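Local coordinates for protein tRNA (uracil(54)-C(5))-methyltransferase (Pyrococcus abyssi, PDB 2JJQ) that methylates carbon 5 of uridine 54 in tRNA, using S-adenosyl-L-methionine as methyl donor and releasing S-adenosyl-L-homocysteine, at residues 194-199 and 209-214; 227-232 and 247-252; 288-293 and 379-384; 292-297 and 356-361. All blocks are in the same frame, centred on the assembly; numbering follows the deposited sequence.

Contact 1 (194-199 and 209-214)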
# COMPACT_ATOMS: atom_id res chain seq x y z
N TYR A 194 -18.73 2.21 -4.60
CA TYR A 194 -17.50 2.87 -4.17
C TYR A 194 -17.15 4.03 -5.08
O TYR A 194 -17.42 3.96 -6.30
CB TYR A 194 -16.27 1.89 -4.21
CG TYR A 194 -16.32 0.79 -3.16
CD1 TYR A 194 -15.82 1.01 -1.89
CD2 TYR A 194 -16.85 -0.45 -3.47
CE1 TYR A 194 -15.89 0.02 -0.93
CE2 TYR A 194 -16.92 -1.48 -2.50
CZ TYR A 194 -16.43 -1.22 -1.23
OH TYR A 194 -16.49 -2.19 -0.25
N MET A 195 -16.51 5.05 -4.51
CA MET A 195 -15.82 6.06 -5.28
C MET A 195 -14.35 5.84 -4.93
O MET A 195 -13.98 6.01 -3.78
CB MET A 195 -16.21 7.47 -4.82
CG MET A 195 -15.28 8.56 -5.45
SD MET A 195 -15.85 10.27 -5.32
CE MET A 195 -15.66 10.58 -3.55
N VAL A 196 -13.55 5.43 -5.91
CA VAL A 196 -12.11 5.25 -5.65
C VAL A 196 -11.40 6.47 -6.20
O VAL A 196 -11.62 6.84 -7.37
CB VAL A 196 -11.56 3.99 -6.34
CG1 VAL A 196 -9.98 3.92 -6.15
CG2 VAL A 196 -12.26 2.70 -5.86
N LEU A 197 -10.59 7.14 -5.39
CA LEU A 197 -9.96 8.36 -5.83
C LEU A 197 -8.46 8.08 -5.94
O LEU A 197 -7.88 7.46 -5.05
CB LEU A 197 -10.19 9.46 -4.78
CG LEU A 197 -11.52 10.19 -4.81
CD1 LEU A 197 -11.67 11.04 -3.52
CD2 LEU A 197 -11.47 11.13 -6.05
N ARG A 198 -7.84 8.50 -7.03
CA ARG A 198 -6.40 8.39 -7.15
C ARG A 198 -5.82 9.71 -7.56
O ARG A 198 -6.50 10.51 -8.26
CB ARG A 198 -6.04 7.29 -8.17
CG ARG A 198 -6.66 5.95 -7.77
CD ARG A 198 -6.23 4.80 -8.64
NE ARG A 198 -4.86 4.42 -8.27
CZ ARG A 198 -4.30 3.25 -8.57
NH1 ARG A 198 -4.96 2.33 -9.26
NH2 ARG A 198 -3.04 3.04 -8.19
N GLU A 199 -4.58 9.99 -7.16
CA GLU A 199 -3.96 11.19 -7.67
C GLU A 199 -2.46 11.10 -7.77
O GLU A 199 -1.83 10.34 -7.02
CB GLU A 199 -4.37 12.46 -6.89
CG GLU A 199 -3.69 12.70 -5.65
CD GLU A 199 -4.18 14.00 -4.95
OE1 GLU A 199 -4.84 14.87 -5.60
OE2 GLU A 199 -3.90 14.14 -3.75
N ASN A 209 -13.02 6.95 -9.86
CA ASN A 209 -13.58 5.75 -10.42
C ASN A 209 -14.82 5.38 -9.60
O ASN A 209 -14.73 5.18 -8.39
CB ASN A 209 -12.54 4.61 -10.35
CG ASN A 209 -13.07 3.27 -10.84
OD1 ASN A 209 -13.94 3.21 -11.70
ND2 ASN A 209 -12.51 2.18 -10.34
N PHE A 210 -15.97 5.35 -10.25
CA PHE A 210 -17.26 4.96 -9.64
C PHE A 210 -17.47 3.51 -9.89
O PHE A 210 -17.61 3.07 -11.04
CB PHE A 210 -18.41 5.82 -10.23
CG PHE A 210 -18.19 7.30 -9.99
CD1 PHE A 210 -18.21 7.81 -8.68
CD2 PHE A 210 -17.87 8.15 -11.03
CE1 PHE A 210 -17.95 9.18 -8.42
CE2 PHE A 210 -17.61 9.51 -10.78
CZ PHE A 210 -17.64 10.01 -9.48
N VAL A 211 -17.47 2.72 -8.80
CA VAL A 211 -17.70 1.30 -8.94
C VAL A 211 -19.15 1.04 -8.58
O VAL A 211 -19.60 1.46 -7.53
CB VAL A 211 -16.76 0.49 -7.97
CG1 VAL A 211 -16.99 -0.98 -8.11
CG2 VAL A 211 -15.22 0.87 -8.18
N THR A 212 -19.87 0.35 -9.47
CA THR A 212 -21.29 0.16 -9.35
C THR A 212 -21.69 -1.29 -9.67
O THR A 212 -20.89 -2.12 -10.14
CB THR A 212 -22.03 1.07 -10.36
OG1 THR A 212 -21.94 0.48 -11.65
CG2 THR A 212 -21.43 2.54 -10.40
N LYS A 213 -22.95 -1.60 -9.40
CA LYS A 213 -23.53 -2.79 -9.95
C LYS A 213 -24.08 -2.47 -11.37
O LYS A 213 -23.87 -1.36 -11.91
CB LYS A 213 -24.61 -3.32 -9.00
CG LYS A 213 -24.05 -3.61 -7.59
CD LYS A 213 -22.87 -4.60 -7.57
CE LYS A 213 -23.29 -6.02 -7.87
NZ LYS A 213 -22.14 -7.00 -7.88
N GLU A 214 -24.75 -3.43 -11.99
CA GLU A 214 -25.34 -3.22 -13.32
C GLU A 214 -26.35 -2.07 -13.28
O GLU A 214 -27.06 -1.85 -12.29
CB GLU A 214 -25.97 -4.54 -13.82
CG GLU A 214 -24.98 -5.72 -14.07
CD GLU A 214 -24.59 -6.51 -12.78
OE1 GLU A 214 -24.96 -6.08 -11.65
OE2 GLU A 214 -23.92 -7.58 -12.92

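Contact 2 (227-232 and 247-252)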
# COMPACT_ATOMS: atom_id res chain seq x y z
N ASP A 227 -9.03 15.08 -14.06
CA ASP A 227 -8.45 14.68 -15.34
C ASP A 227 -9.03 13.40 -15.93
O ASP A 227 -9.07 13.24 -17.15
CB ASP A 227 -6.96 14.45 -15.13
CG ASP A 227 -6.31 15.64 -14.45
OD1 ASP A 227 -5.63 16.39 -15.19
OD2 ASP A 227 -6.53 15.83 -13.23
N SER A 228 -9.42 12.46 -15.08
CA SER A 228 -9.95 11.17 -15.57
C SER A 228 -11.17 10.80 -14.69
O SER A 228 -11.08 10.91 -13.45
CB SER A 228 -8.85 10.07 -15.47
OG SER A 228 -9.34 8.79 -15.84
N ILE A 229 -12.32 10.45 -15.31
CA ILE A 229 -13.46 9.90 -14.60
C ILE A 229 -13.74 8.52 -15.20
O ILE A 229 -13.84 8.38 -16.40
CB ILE A 229 -14.71 10.76 -14.77
CG1 ILE A 229 -14.46 12.18 -14.28
CG2 ILE A 229 -15.89 10.04 -14.05
CD1 ILE A 229 -15.45 13.21 -14.90
N TYR A 230 -13.84 7.50 -14.36
CA TYR A 230 -14.10 6.16 -14.80
C TYR A 230 -15.39 5.67 -14.16
O TYR A 230 -15.73 6.09 -13.03
CB TYR A 230 -12.99 5.24 -14.32
CG TYR A 230 -11.93 4.98 -15.37
CD1 TYR A 230 -12.00 3.84 -16.21
CD2 TYR A 230 -10.88 5.84 -15.53
CE1 TYR A 230 -11.05 3.57 -17.15
CE2 TYR A 230 -9.89 5.58 -16.48
CZ TYR A 230 -9.97 4.43 -17.27
OH TYR A 230 -8.98 4.18 -18.23
N TRP A 231 -16.10 4.84 -14.91
CA TRP A 231 -17.21 4.05 -14.41
C TRP A 231 -16.84 2.58 -14.58
O TRP A 231 -16.55 2.16 -15.69
CB TRP A 231 -18.48 4.38 -15.20
CG TRP A 231 -19.65 3.50 -14.86
CD1 TRP A 231 -19.90 2.83 -13.68
CD2 TRP A 231 -20.72 3.20 -15.74
NE1 TRP A 231 -21.10 2.14 -13.78
CE2 TRP A 231 -21.62 2.33 -15.04
CE3 TRP A 231 -21.06 3.63 -17.03
CZ2 TRP A 231 -22.82 1.88 -15.61
CZ3 TRP A 231 -22.24 3.14 -17.61
CH2 TRP A 231 -23.10 2.28 -16.90
N SER A 232 -16.84 1.81 -13.48
CA SER A 232 -16.51 0.40 -13.49
C SER A 232 -17.72 -0.34 -12.89
O SER A 232 -18.34 0.16 -11.99
CB SER A 232 -15.29 0.09 -12.64
OG SER A 232 -14.14 0.80 -13.09
N ARG A 247 -16.73 2.76 -18.84
CA ARG A 247 -16.55 4.02 -19.60
C ARG A 247 -15.58 4.88 -18.83
O ARG A 247 -15.52 4.77 -17.60
CB ARG A 247 -17.93 4.74 -19.70
CG ARG A 247 -17.90 5.97 -20.68
CD ARG A 247 -19.35 6.19 -21.21
NE ARG A 247 -19.38 7.41 -22.04
CZ ARG A 247 -20.51 7.88 -22.59
NH1 ARG A 247 -21.65 7.22 -22.40
NH2 ARG A 247 -20.48 8.98 -23.31
N PHE A 248 -14.84 5.71 -19.56
CA PHE A 248 -14.11 6.81 -18.96
C PHE A 248 -14.33 8.08 -19.77
O PHE A 248 -14.66 8.01 -20.97
CB PHE A 248 -12.59 6.45 -18.82
CG PHE A 248 -11.84 6.35 -20.16
CD1 PHE A 248 -11.68 5.12 -20.81
CD2 PHE A 248 -11.28 7.47 -20.72
CE1 PHE A 248 -10.98 5.03 -22.04
CE2 PHE A 248 -10.54 7.40 -21.92
CZ PHE A 248 -10.42 6.15 -22.58
N TRP A 249 -14.18 9.21 -19.10
CA TRP A 249 -14.26 10.55 -19.65
C TRP A 249 -12.92 11.21 -19.29
O TRP A 249 -12.37 11.01 -18.17
CB TRP A 249 -15.43 11.34 -19.01
CG TRP A 249 -16.82 10.79 -19.28
CD1 TRP A 249 -17.73 11.28 -20.17
CD2 TRP A 249 -17.48 9.69 -18.59
NE1 TRP A 249 -18.89 10.53 -20.12
CE2 TRP A 249 -18.77 9.57 -19.15
CE3 TRP A 249 -17.12 8.84 -17.53
CZ2 TRP A 249 -19.70 8.61 -18.72
CZ3 TRP A 249 -18.04 7.83 -17.12
CH2 TRP A 249 -19.32 7.75 -17.71
N GLY A 250 -12.35 11.95 -20.22
CA GLY A 250 -11.05 12.58 -19.99
C GLY A 250 -9.95 11.58 -20.27
O GLY A 250 -10.06 10.79 -21.21
N LYS A 251 -8.89 11.61 -19.47
CA LYS A 251 -7.70 10.82 -19.79
C LYS A 251 -7.91 9.34 -19.49
O LYS A 251 -8.53 8.97 -18.48
CB LYS A 251 -6.50 11.32 -18.97
CG LYS A 251 -6.05 12.72 -19.29
CD LYS A 251 -4.82 13.13 -18.48
CE LYS A 251 -4.80 14.67 -18.28
NZ LYS A 251 -3.46 15.31 -18.45
N GLU A 252 -7.43 8.49 -20.39
CA GLU A 252 -7.52 7.07 -20.13
C GLU A 252 -6.64 6.72 -18.90
O GLU A 252 -6.97 5.83 -18.13
CB GLU A 252 -7.05 6.28 -21.33
CG GLU A 252 -7.27 4.80 -21.19
CD GLU A 252 -6.76 4.03 -22.37
OE1 GLU A 252 -6.00 4.58 -23.16
OE2 GLU A 252 -7.10 2.81 -22.47
O HOH W 1 -9.17 2.04 -19.76

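Contact 3 (288-293 and 379-384)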
# COMPACT_ATOMS: atom_id res chain seq x y z
N LEU A 288 21.52 0.55 -4.53
CA LEU A 288 21.98 -0.74 -4.02
C LEU A 288 22.36 -1.73 -5.10
O LEU A 288 23.19 -2.61 -4.86
CB LEU A 288 20.89 -1.37 -3.15
CG LEU A 288 20.64 -0.59 -1.84
CD1 LEU A 288 19.54 -1.30 -1.04
CD2 LEU A 288 21.87 -0.38 -0.97
N VAL A 289 21.71 -1.65 -6.27
CA VAL A 289 22.04 -2.63 -7.32
C VAL A 289 23.51 -2.44 -7.78
O VAL A 289 24.09 -1.38 -7.61
CB VAL A 289 21.09 -2.56 -8.52
CG1 VAL A 289 19.60 -2.66 -8.04
CG2 VAL A 289 21.22 -1.20 -9.26
N GLU A 290 24.06 -3.46 -8.41
CA GLU A 290 25.42 -3.42 -8.95
C GLU A 290 25.45 -3.99 -10.36
O GLU A 290 24.70 -4.90 -10.70
CB GLU A 290 26.40 -4.19 -8.05
CG GLU A 290 26.64 -3.50 -6.71
CD GLU A 290 27.69 -4.17 -5.86
OE1 GLU A 290 28.42 -5.04 -6.36
OE2 GLU A 290 27.77 -3.83 -4.66
N GLY A 291 26.36 -3.48 -11.18
CA GLY A 291 26.55 -4.03 -12.51
C GLY A 291 25.68 -3.35 -13.54
O GLY A 291 25.29 -2.21 -13.36
N GLU A 292 25.35 -4.05 -14.61
CA GLU A 292 24.57 -3.44 -15.68
C GLU A 292 23.27 -4.19 -15.95
O GLU A 292 22.21 -3.57 -16.27
CB GLU A 292 25.38 -3.46 -16.97
CG GLU A 292 24.71 -2.71 -18.05
CD GLU A 292 24.40 -1.23 -17.72
OE1 GLU A 292 25.03 -0.61 -16.81
OE2 GLU A 292 23.53 -0.66 -18.40
N LYS A 293 23.36 -5.51 -15.86
CA LYS A 293 22.20 -6.43 -16.15
C LYS A 293 21.34 -6.69 -14.92
O LYS A 293 21.80 -7.30 -13.97
CB LYS A 293 22.68 -7.77 -16.72
CG LYS A 293 23.32 -7.62 -18.10
CD LYS A 293 23.87 -8.94 -18.59
CE LYS A 293 24.21 -8.79 -20.06
NZ LYS A 293 24.83 -10.00 -20.68
N PRO A 379 23.76 -14.70 -8.52
CA PRO A 379 24.00 -13.33 -8.96
C PRO A 379 24.75 -12.59 -7.87
O PRO A 379 24.56 -12.90 -6.70
CB PRO A 379 22.58 -12.75 -9.12
CG PRO A 379 21.66 -13.64 -8.27
CD PRO A 379 22.32 -15.01 -8.31
N GLY A 380 25.62 -11.66 -8.27
CA GLY A 380 26.49 -10.96 -7.36
C GLY A 380 25.73 -10.23 -6.25
O GLY A 380 26.19 -10.18 -5.10
N VAL A 381 24.55 -9.70 -6.60
CA VAL A 381 23.76 -8.93 -5.66
C VAL A 381 22.28 -9.34 -5.77
O VAL A 381 21.74 -9.49 -6.86
CB VAL A 381 23.89 -7.40 -5.87
CG1 VAL A 381 22.91 -6.65 -4.89
CG2 VAL A 381 25.32 -6.93 -5.61
N ILE A 382 21.66 -9.55 -4.62
CA ILE A 382 20.21 -9.62 -4.58
C ILE A 382 19.68 -8.42 -3.81
O ILE A 382 20.15 -8.13 -2.70
CB ILE A 382 19.68 -10.94 -3.92
CG1 ILE A 382 20.08 -12.13 -4.79
CG2 ILE A 382 18.17 -10.84 -3.77
CD1 ILE A 382 19.87 -13.53 -4.07
N VAL A 383 18.68 -7.73 -4.36
CA VAL A 383 18.01 -6.66 -3.58
C VAL A 383 16.60 -7.15 -3.25
O VAL A 383 15.83 -7.41 -4.15
CB VAL A 383 17.93 -5.27 -4.38
CG1 VAL A 383 17.13 -4.24 -3.55
CG2 VAL A 383 19.33 -4.75 -4.70
N TYR A 384 16.27 -7.29 -1.97
CA TYR A 384 15.03 -7.89 -1.55
C TYR A 384 14.21 -6.76 -0.92
O TYR A 384 14.66 -6.13 0.04
CB TYR A 384 15.32 -9.01 -0.56
CG TYR A 384 14.15 -9.94 -0.17
CD1 TYR A 384 14.37 -11.32 0.02
CD2 TYR A 384 12.86 -9.46 -0.04
CE1 TYR A 384 13.32 -12.20 0.41
CE2 TYR A 384 11.80 -10.33 0.37
CZ TYR A 384 12.05 -11.70 0.56
OH TYR A 384 10.99 -12.52 0.94

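Contact 4 (292-297 and 356-361). With SAH (S-adenosyl-L-homocysteine), chain B.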
# COMPACT_ATOMS: atom_id res chain seq x y z
N GLU A 292 25.35 -4.05 -14.61
CA GLU A 292 24.57 -3.44 -15.68
C GLU A 292 23.27 -4.19 -15.95
O GLU A 292 22.21 -3.57 -16.27
CB GLU A 292 25.38 -3.46 -16.97
CG GLU A 292 24.71 -2.71 -18.05
CD GLU A 292 24.40 -1.23 -17.72
OE1 GLU A 292 25.03 -0.61 -16.81
OE2 GLU A 292 23.53 -0.66 -18.40
N LYS A 293 23.36 -5.51 -15.86
CA LYS A 293 22.20 -6.43 -16.15
C LYS A 293 21.34 -6.69 -14.92
O LYS A 293 21.80 -7.30 -13.97
CB LYS A 293 22.68 -7.77 -16.72
CG LYS A 293 23.32 -7.62 -18.10
CD LYS A 293 23.87 -8.94 -18.59
CE LYS A 293 24.21 -8.79 -20.06
NZ LYS A 293 24.83 -10.00 -20.68
N ILE A 294 20.10 -6.20 -14.93
CA ILE A 294 19.27 -6.26 -13.74
C ILE A 294 18.04 -7.07 -14.04
O ILE A 294 17.45 -6.88 -15.11
CB ILE A 294 18.76 -4.85 -13.34
CG1 ILE A 294 19.91 -3.81 -13.27
CG2 ILE A 294 17.99 -4.84 -12.00
CD1 ILE A 294 21.01 -4.16 -12.23
N LEU A 295 17.67 -7.97 -13.13
CA LEU A 295 16.32 -8.59 -13.19
C LEU A 295 15.40 -7.95 -12.15
O LEU A 295 15.75 -7.92 -10.98
CB LEU A 295 16.38 -10.09 -12.91
CG LEU A 295 15.07 -10.85 -12.70
CD1 LEU A 295 14.25 -10.80 -13.96
CD2 LEU A 295 15.47 -12.29 -12.40
N ASP A 296 14.25 -7.45 -12.60
CA ASP A 296 13.22 -6.87 -11.74
C ASP A 296 12.15 -7.99 -11.60
O ASP A 296 11.16 -8.04 -12.37
CB ASP A 296 12.64 -5.58 -12.36
CG ASP A 296 11.61 -4.86 -11.44
OD1 ASP A 296 11.56 -5.22 -10.22
OD2 ASP A 296 10.91 -3.91 -11.94
N MET A 297 12.34 -8.85 -10.60
CA MET A 297 11.46 -10.00 -10.37
C MET A 297 10.27 -9.57 -9.48
O MET A 297 10.46 -8.85 -8.50
CB MET A 297 12.26 -11.18 -9.78
CG MET A 297 11.39 -12.49 -9.61
SD MET A 297 10.56 -12.91 -11.16
CE MET A 297 9.22 -13.95 -10.60
N THR A 356 22.50 -8.19 -10.93
CA THR A 356 21.70 -8.00 -9.74
C THR A 356 20.33 -8.54 -9.97
O THR A 356 19.80 -8.38 -11.05
CB THR A 356 21.59 -6.48 -9.39
OG1 THR A 356 22.85 -6.01 -8.97
CG2 THR A 356 20.64 -6.26 -8.20
N VAL A 357 19.74 -9.20 -8.97
CA VAL A 357 18.36 -9.62 -9.10
C VAL A 357 17.58 -8.88 -7.99
O VAL A 357 17.90 -8.99 -6.81
CB VAL A 357 18.19 -11.17 -8.92
CG1 VAL A 357 16.71 -11.53 -8.82
CG2 VAL A 357 18.81 -11.94 -10.10
N ILE A 358 16.51 -8.20 -8.37
CA ILE A 358 15.63 -7.53 -7.38
C ILE A 358 14.43 -8.41 -7.19
O ILE A 358 13.85 -8.86 -8.19
CB ILE A 358 15.11 -6.21 -7.92
CG1 ILE A 358 16.31 -5.34 -8.29
CG2 ILE A 358 14.21 -5.50 -6.88
CD1 ILE A 358 15.87 -4.12 -9.11
N VAL A 359 14.07 -8.67 -5.94
CA VAL A 359 12.82 -9.42 -5.70
C VAL A 359 11.90 -8.64 -4.78
O VAL A 359 12.35 -8.14 -3.77
CB VAL A 359 13.09 -10.83 -5.11
CG1 VAL A 359 13.81 -11.72 -6.17
CG2 VAL A 359 13.86 -10.79 -3.82
N ASP A 360 10.62 -8.57 -5.14
CA ASP A 360 9.63 -7.86 -4.32
C ASP A 360 8.44 -8.80 -4.23
O ASP A 360 7.43 -8.55 -4.84
CB ASP A 360 9.20 -6.54 -5.03
CG ASP A 360 8.42 -5.60 -4.12
OD1 ASP A 360 8.13 -6.01 -2.97
OD2 ASP A 360 8.07 -4.47 -4.59
N PRO A 361 8.59 -9.91 -3.52
CA PRO A 361 7.60 -10.98 -3.61
C PRO A 361 6.27 -10.65 -2.98
O PRO A 361 6.17 -9.66 -2.25
CB PRO A 361 8.25 -12.13 -2.81
CG PRO A 361 9.20 -11.49 -1.85
CD PRO A 361 9.72 -10.27 -2.65
N SAH B . 7.64 -4.37 -7.45
CA SAH B . 6.17 -4.18 -7.66
CB SAH B . 5.37 -4.76 -6.49
CG SAH B . 5.49 -6.26 -6.37
SD SAH B . 4.04 -6.83 -5.48
C SAH B . 5.89 -2.70 -7.72
O SAH B . 4.79 -2.23 -8.07
OXT SAH B . 6.77 -1.93 -7.39
C5' SAH B . 4.31 -8.58 -5.68
C4' SAH B . 4.10 -8.98 -7.15
O4' SAH B . 4.14 -10.42 -7.33
C3' SAH B . 2.75 -8.55 -7.74
O3' SAH B . 2.99 -7.64 -8.83
C2' SAH B . 2.08 -9.88 -8.18
O2' SAH B . 1.33 -9.82 -9.40
C1' SAH B . 3.25 -10.80 -8.39
N9 SAH B . 3.09 -12.21 -8.08
C8 SAH B . 2.35 -12.77 -7.10
N7 SAH B . 2.58 -14.11 -7.09
C5 SAH B . 3.49 -14.40 -8.03
C6 SAH B . 4.18 -15.60 -8.53
N6 SAH B . 3.88 -16.79 -7.96
N1 SAH B . 5.08 -15.43 -9.56
C2 SAH B . 5.35 -14.22 -10.11
N3 SAH B . 4.73 -13.11 -9.70
C4 SAH B . 3.84 -13.14 -8.69

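Contact 1 (194-199 and 209-214)
M195 carries CG anti to its backbone N (chi1 169°) and turns at chi3 (71°), while F210, directly across from it, swings its ring to the opposite choice, CG anti to the carbonyl carbon (chi1 -59°). The two side chains consequently run alongside each other, and M195 SD comes to 3.9 Å from F210 CE1. This is a Met-aromatic contact of oblique geometry: the sulfur lies 5.1 Å from the ring centroid of F210 and well off its normal. L171, from helix 162-178, packs on both side chains. The strands 192-199 and 206-212 that bear them form an antiparallel beta hairpin within a five-stranded mixed sheet. M195 and F210 are a non-hydrogen-bonded pair, flanked by two hydrogen-bonded pairs, Y194 with V211 and V196 with N209. The tighter bonds run from V211 N to Y194 O (2.8 Å) and from V196 N to N209 O (2.8 Å). Y194, V196, N209 and V211 turn their side chains to the other face of the sheet. There Y194 CB meets V211 CB at 4.0 Å, and V196 CG2 touches V211 CG2 at 4.2 Å. Two polar atoms on this face bond outside the hairpin: the Y194 hydroxyl to D239, and N209 OD1 to S232 OG on the next strand, 228-233.

Contact 2 (227-232 and 247-252)
The Y230 ring lies under F248 CB, which sits 3.5 Å from the ring centroid of Y230 and almost exactly on its normal. This CH-pi contact, rather than ring stacking, joins the two residues, because the F248 ring itself is slid away and barely overlaps its neighbour although their planes are only 29° apart. F248 holds CG between its backbone N and carbonyl carbon (chi1 69°), a placement that sets its ring beside the tyrosine hydroxyl, with F248 CD1 3.9 Å from Y230 OH. Y230 and F248 form a non-hydrogen-bonded pair in the antiparallel hairpin of strands 228-233 and 244-250, at one border of the five-stranded sheet. On the other face, W249 CE3 lies 3.9 Å from I229 CG2, while W231 CB meets the edge of the indole near CZ3 of W249. Backbone bonds link I229 with W249 and W231 with R247 in both directions. Where the strand 244-250 ends, K251 N donates to D227 O (2.8 Å), and two hydroxyls take over the pairing. S228 OG gives its proton to K251 O at 2.8 Å. Y230 OH donates to E252 O at 2.6 Å, in the carbonyl plane and on a lone pair, and it accepts a bond from a water. The hydroxyl bonds hold the end of Y230 in place, the packing of F248 CB on its face would resist turning of the ring, and side-chain hydroxyls hold the chain leaving the strand where backbone pairing stops.

Contact 3 (288-293 and 379-384)
This is a small, largely apolar contact between the end of a helix and the face of a strand, in the catalytic methyltransferase domain. Helix 275-288 finishes at L288, V289 is the first residue to leave helical geometry, and the chain then turns toward strand 293-297. Two valines of strand 381-386, V381 and V383, point toward this turn. One methyl of V383 serves two partners: its CG2 lies 3.9 Å from V289 CG1 and 4.0 Å from L288 CB. With CG1 of V383 anti to the backbone N (chi1 176°), it is CG2 that is turned to the helix end. Two residues earlier, V381 presents the equivalent methyl to E290, whose extended side chain passes across it at about a right angle. The closest approach is V381 CG2 to E290 CD, 3.6 Å, and the aliphatic carbons CB and CG of E290 are each 3.8 Å from the same methyl. The glutamate thus lays its length over a hydrophobic side chain while its carboxylate is engaged elsewhere, OE2 forming a salt bridge with K423 of strand 419-424. V381 CG1, for its part, abuts the L288 carbonyl oxygen at 4.0 Å. Around the contact, strand 419-424 contributes V421, which packs on both L288 and V383. On the opposite side of strand 381-386 in the sheet order runs strand 356-359, whose T356 touches V289 and V381.

Contact 4 (292-297 and 356-361)
I294 to M297 run beside T356 to V359 as adjacent parallel strands in the central sheet of the class I, Rossmann-like methyltransferase fold. The backbone groups that face each other are satisfied in a regular ladder, and outward ones bond to strands 314-319 and 381-386. T356 N donates to K293 O, and T356 O in turn receives L295 N at 3.0 Å. The next rung is tighter: I358 N reaches L295 O at 2.7 Å, with an N-H...O angle of 174°. M297 N then donates to I358 O at 2.8 Å. At the carboxyl end the ladder frays, and D360 N makes just a weak bond to M297 O. Between these bonds the side chains pair by face. I294 CG2 meets I358 CD1 at 3.7 Å on the face that also bears D296, with L308 of helix 303-310 lying against both isoleucines; L295 CD2 packs on V357 CG1 on the other. Buried side-chain polar groups find partners outside the pair: D296 OD2 accepts from G305 N, in the glycine-rich turn-and-helix region following strand 293-297, and T356 OG1 bonds to the E290 carbonyl. Both strands end at the S-adenosyl-L-homocysteine pocket, where Q272, Y298, T303, D319 and D346 make further hydrogen bonds to the ligand. M297 CE touches adenine atom C2 of the ligand at 3.9 Å, reached through a bend at chi2 (52°). D360 extends CG anti to its backbone N (chi1 -167°), and its OD2 accepts a hydrogen bond from the amino N of S-adenosyl-L-homocysteine at 2.9 Å.

In the fold
The four contacts fall into two groups. Contacts 1 and 2 come first along the chain and lie in one five-stranded mixed sheet; their centres are 10 Å apart, and the adjacent strands 206-212 and 228-233 join them, through T212 with W231. Contacts 3 and 4 follow, their centres 7 Å apart, in the eight-stranded catalytic sheet. They share E292 and K293, and neighbouring strands 356-359 and 381-386 connect them. About 34 to 39 Å separates centres in different groups. The cofactor pocket lies at strand ends of the second sheet; the nearest atoms of contacts 1 and 4 are about 14 Å apart, and tRNA probably binds where the protein's three regions meet.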